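Local coordinates for protein heme oxygenase (mycobilin-producing) (PDB 3HX9) that holds two hemes in its active site, forms a homodimer, and probably degrades heme oxidatively to mycobilin with release of free iron, at residues Pro2-Ile6 with Phe92-Leu96. Numbering follows the deposited sequence.
Sequences PVVKI and FEVVL
Four apolar side chains, Val4, Ile6, Phe92 and Val94, gather on one face of an antiparallel strand pair. Val4 (chi1 t) faces Phe92, with CB 4.3 Å from Phe92 CB, and reaches Val94 diagonally, CG2 to CG2 3.9 Å. The Phe92 ring (chi1 m, chi2 -95°) extends along the neighbouring strand, bringing CE2 to 4.0 Å from Ile6 CD1, and meets that of Phe52 of the second subunit. Strands 3-6 and 92-94 run antiparallel at 145°, their axes 4.6 Å apart. Val4 and Phe92 form a hydrogen-bonded pair (Val4 N to Phe92 O 3.1 Å, Phe92 N to Val4 O 2.9 Å). This joins strand 3-9, an inner strand of the four-stranded sheet in the dimeric alpha/beta-barrel fold, to 87-99, at its edge within the chain; residues 92-94 and 96 also pair with a strand of the second subunit, continuing the sheet. Val3 and Glu93, a non-hydrogen-bonded pair with CA atoms 4.4 Å apart, turn to the other face, where Val3 CG1 lies 4.1 Å from Glu93 CG. Beside the chain's N-terminus, Val94 N donates to Pro2 O at 3.0 Å, and a water donates to Val94 O (2.7 Å) and Pro2 O (3.3 Å), before the corner at Val95.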
ATOM      1  N   PRO A   2      -2.704  -3.067  13.430  1.00 21.04           N
ATOM      2  CA  PRO A   2      -1.775  -1.999  12.923  1.00 19.49           C
ATOM      3  C   PRO A   2      -2.452  -1.118  11.887  1.00 17.07           C
ATOM      4  O   PRO A   2      -3.599  -1.337  11.510  1.00 17.44           O
ATOM      5  CB  PRO A   2      -0.641  -2.768  12.269  1.00 20.58           C
ATOM      6  CG  PRO A   2      -0.682  -4.127  12.988  1.00 24.62           C
ATOM      7  CD  PRO A   2      -2.124  -4.403  13.258  1.00 22.44           C
ATOM      8  N   VAL A   3      -1.776  -0.039  11.540  1.00 15.77           N
ATOM      9  CA  VAL A   3      -2.395   0.915  10.566  1.00 13.59           C
ATOM     10  C   VAL A   3      -1.415   1.173   9.497  1.00 13.23           C
ATOM     11  O   VAL A   3      -0.207   0.987   9.687  1.00 14.74           O
ATOM     12  CB  VAL A   3      -2.830   2.262  11.211  1.00 14.65           C
ATOM     13  CG1 VAL A   3      -3.938   1.985  12.257  1.00 17.97           C
ATOM     14  CG2 VAL A   3      -1.625   3.009  11.925  1.00 13.58           C
ATOM     15  N   VAL A   4      -1.915   1.709   8.386  1.00 11.08           N
ATOM     16  CA  VAL A   4      -1.067   2.113   7.259  1.00 12.95           C
ATOM     17  C   VAL A   4      -1.412   3.560   6.950  1.00 12.78           C
ATOM     18  O   VAL A   4      -2.601   3.927   6.884  1.00 13.94           O
ATOM     19  CB  VAL A   4      -1.394   1.221   6.007  1.00 12.41           C
ATOM     20  CG1 VAL A   4      -0.631   1.781   4.830  1.00 13.06           C
ATOM     21  CG2 VAL A   4      -0.845  -0.152   6.193  1.00 15.04           C
ATOM     22  N   LYS A   5      -0.382   4.386   6.851  1.00 13.27           N
ATOM     23  CA  LYS A   5      -0.549   5.788   6.473  1.00 12.88           C
ATOM     24  C   LYS A   5       0.254   6.008   5.204  1.00 12.70           C
ATOM     25  O   LYS A   5       1.468   5.863   5.204  1.00 12.36           O
ATOM     26  CB  LYS A   5      -0.012   6.646   7.601  1.00 13.90           C
ATOM     27  CG  LYS A   5      -0.670   6.331   9.011  1.00 11.67           C
ATOM     28  CD  LYS A   5      -2.221   6.713   9.003  1.00 14.17           C
ATOM     29  CE  LYS A   5      -2.908   6.706  10.404  1.00 18.31           C
ATOM     30  NZ  LYS A   5      -2.078   5.893  11.140  1.00 29.37           N
ATOM     31  N   ILE A   6      -0.411   6.380   4.104  1.00 11.51           N
ATOM     32  CA  ILE A   6       0.307   6.455   2.857  1.00 11.74           C
ATOM     33  C   ILE A   6       0.334   7.951   2.488  1.00 11.85           C
ATOM     34  O   ILE A   6      -0.770   8.548   2.437  1.00 14.04           O
ATOM     35  CB  ILE A   6      -0.514   5.737   1.749  1.00 11.73           C
ATOM     36  CG1 ILE A   6      -0.757   4.262   2.134  1.00 13.13           C
ATOM     37  CG2 ILE A   6       0.250   5.871   0.336  1.00 12.34           C
ATOM     38  CD1 ILE A   6      -1.206   3.336   0.995  1.00 17.80           C
ATOM     39  N   PHE A  92      -5.472   4.071   6.699  1.00 13.47           N
ATOM     40  CA  PHE A  92      -6.179   2.816   6.662  1.00 13.11           C
ATOM     41  C   PHE A  92      -5.904   2.048   7.950  1.00 14.93           C
ATOM     42  O   PHE A  92      -4.922   2.292   8.613  1.00 14.46           O
ATOM     43  CB  PHE A  92      -5.664   1.855   5.560  1.00 13.74           C
ATOM     44  CG  PHE A  92      -5.795   2.396   4.180  1.00 13.75           C
ATOM     45  CD1 PHE A  92      -6.916   2.061   3.413  1.00 14.58           C
ATOM     46  CD2 PHE A  92      -4.808   3.224   3.654  1.00 14.21           C
ATOM     47  CE1 PHE A  92      -7.048   2.579   2.054  1.00 17.28           C
ATOM     48  CE2 PHE A  92      -4.933   3.737   2.289  1.00 15.41           C
ATOM     49  CZ  PHE A  92      -6.062   3.414   1.545  1.00 15.95           C
ATOM     50  N   GLU A  93      -6.757   1.078   8.206  1.00 14.88           N
ATOM     51  CA  GLU A  93      -6.523   0.079   9.281  1.00 16.01           C
ATOM     52  C   GLU A  93      -6.264  -1.279   8.634  1.00 15.66           C
ATOM     53  O   GLU A  93      -6.876  -1.660   7.647  1.00 14.69           O
ATOM     54  CB  GLU A  93      -7.728  -0.008  10.231  1.00 18.73           C
ATOM     55  CG  GLU A  93      -7.867   1.168  11.240  1.00 21.57           C
ATOM     56  CD  GLU A  93      -9.317   1.342  11.825  1.00 29.95           C
ATOM     57  OE1 GLU A  93     -10.234   0.577  11.446  1.00 27.94           O
ATOM     58  OE2 GLU A  93      -9.528   2.288  12.643  1.00 29.05           O
ATOM     59  N   VAL A  94      -5.331  -2.050   9.166  1.00 14.09           N
ATOM     60  CA  VAL A  94      -5.043  -3.347   8.566  1.00 14.49           C
ATOM     61  C   VAL A  94      -6.075  -4.388   9.073  1.00 17.18           C
ATOM     62  O   VAL A  94      -6.243  -4.597  10.295  1.00 17.44           O
ATOM     63  CB  VAL A  94      -3.616  -3.812   8.921  1.00 14.42           C
ATOM     64  CG1 VAL A  94      -3.347  -5.177   8.318  1.00 14.98           C
ATOM     65  CG2 VAL A  94      -2.592  -2.831   8.442  1.00 16.47           C
ATOM     66  N   VAL A  95      -6.794  -5.016   8.138  1.00 16.52           N
ATOM     67  CA  VAL A  95      -7.869  -5.988   8.488  1.00 16.43           C
ATOM     68  C   VAL A  95      -7.214  -7.357   8.579  1.00 17.42           C
ATOM     69  O   VAL A  95      -7.545  -8.202   9.473  1.00 18.07           O
ATOM     70  CB  VAL A  95      -8.983  -6.020   7.399  1.00 17.75           C
ATOM     71  CG1 VAL A  95     -10.035  -7.081   7.739  1.00 20.53           C
ATOM     72  CG2 VAL A  95      -9.680  -4.650   7.295  1.00 19.45           C
ATOM     73  N   LEU A  96      -6.379  -7.654   7.597  1.00 17.43           N
ATOM     74  CA  LEU A  96      -5.592  -8.880   7.526  1.00 17.51           C
ATOM     75  C   LEU A  96      -4.235  -8.664   6.845  1.00 17.12           C
ATOM     76  O   LEU A  96      -4.062  -7.758   6.031  1.00 15.16           O
ATOM     77  CB  LEU A  96      -6.347  -9.969   6.794  1.00 18.71           C
ATOM     78  CG  LEU A  96      -6.551  -9.875   5.315  1.00 21.05           C
ATOM     79  CD1 LEU A  96      -5.369 -10.509   4.609  1.00 21.80           C
ATOM     80  CD2 LEU A  96      -7.830 -10.638   4.931  1.00 24.54           C
TER
HETATM   81  O   HOH W   1      -5.379  -3.805  12.775  1.00 27.90           O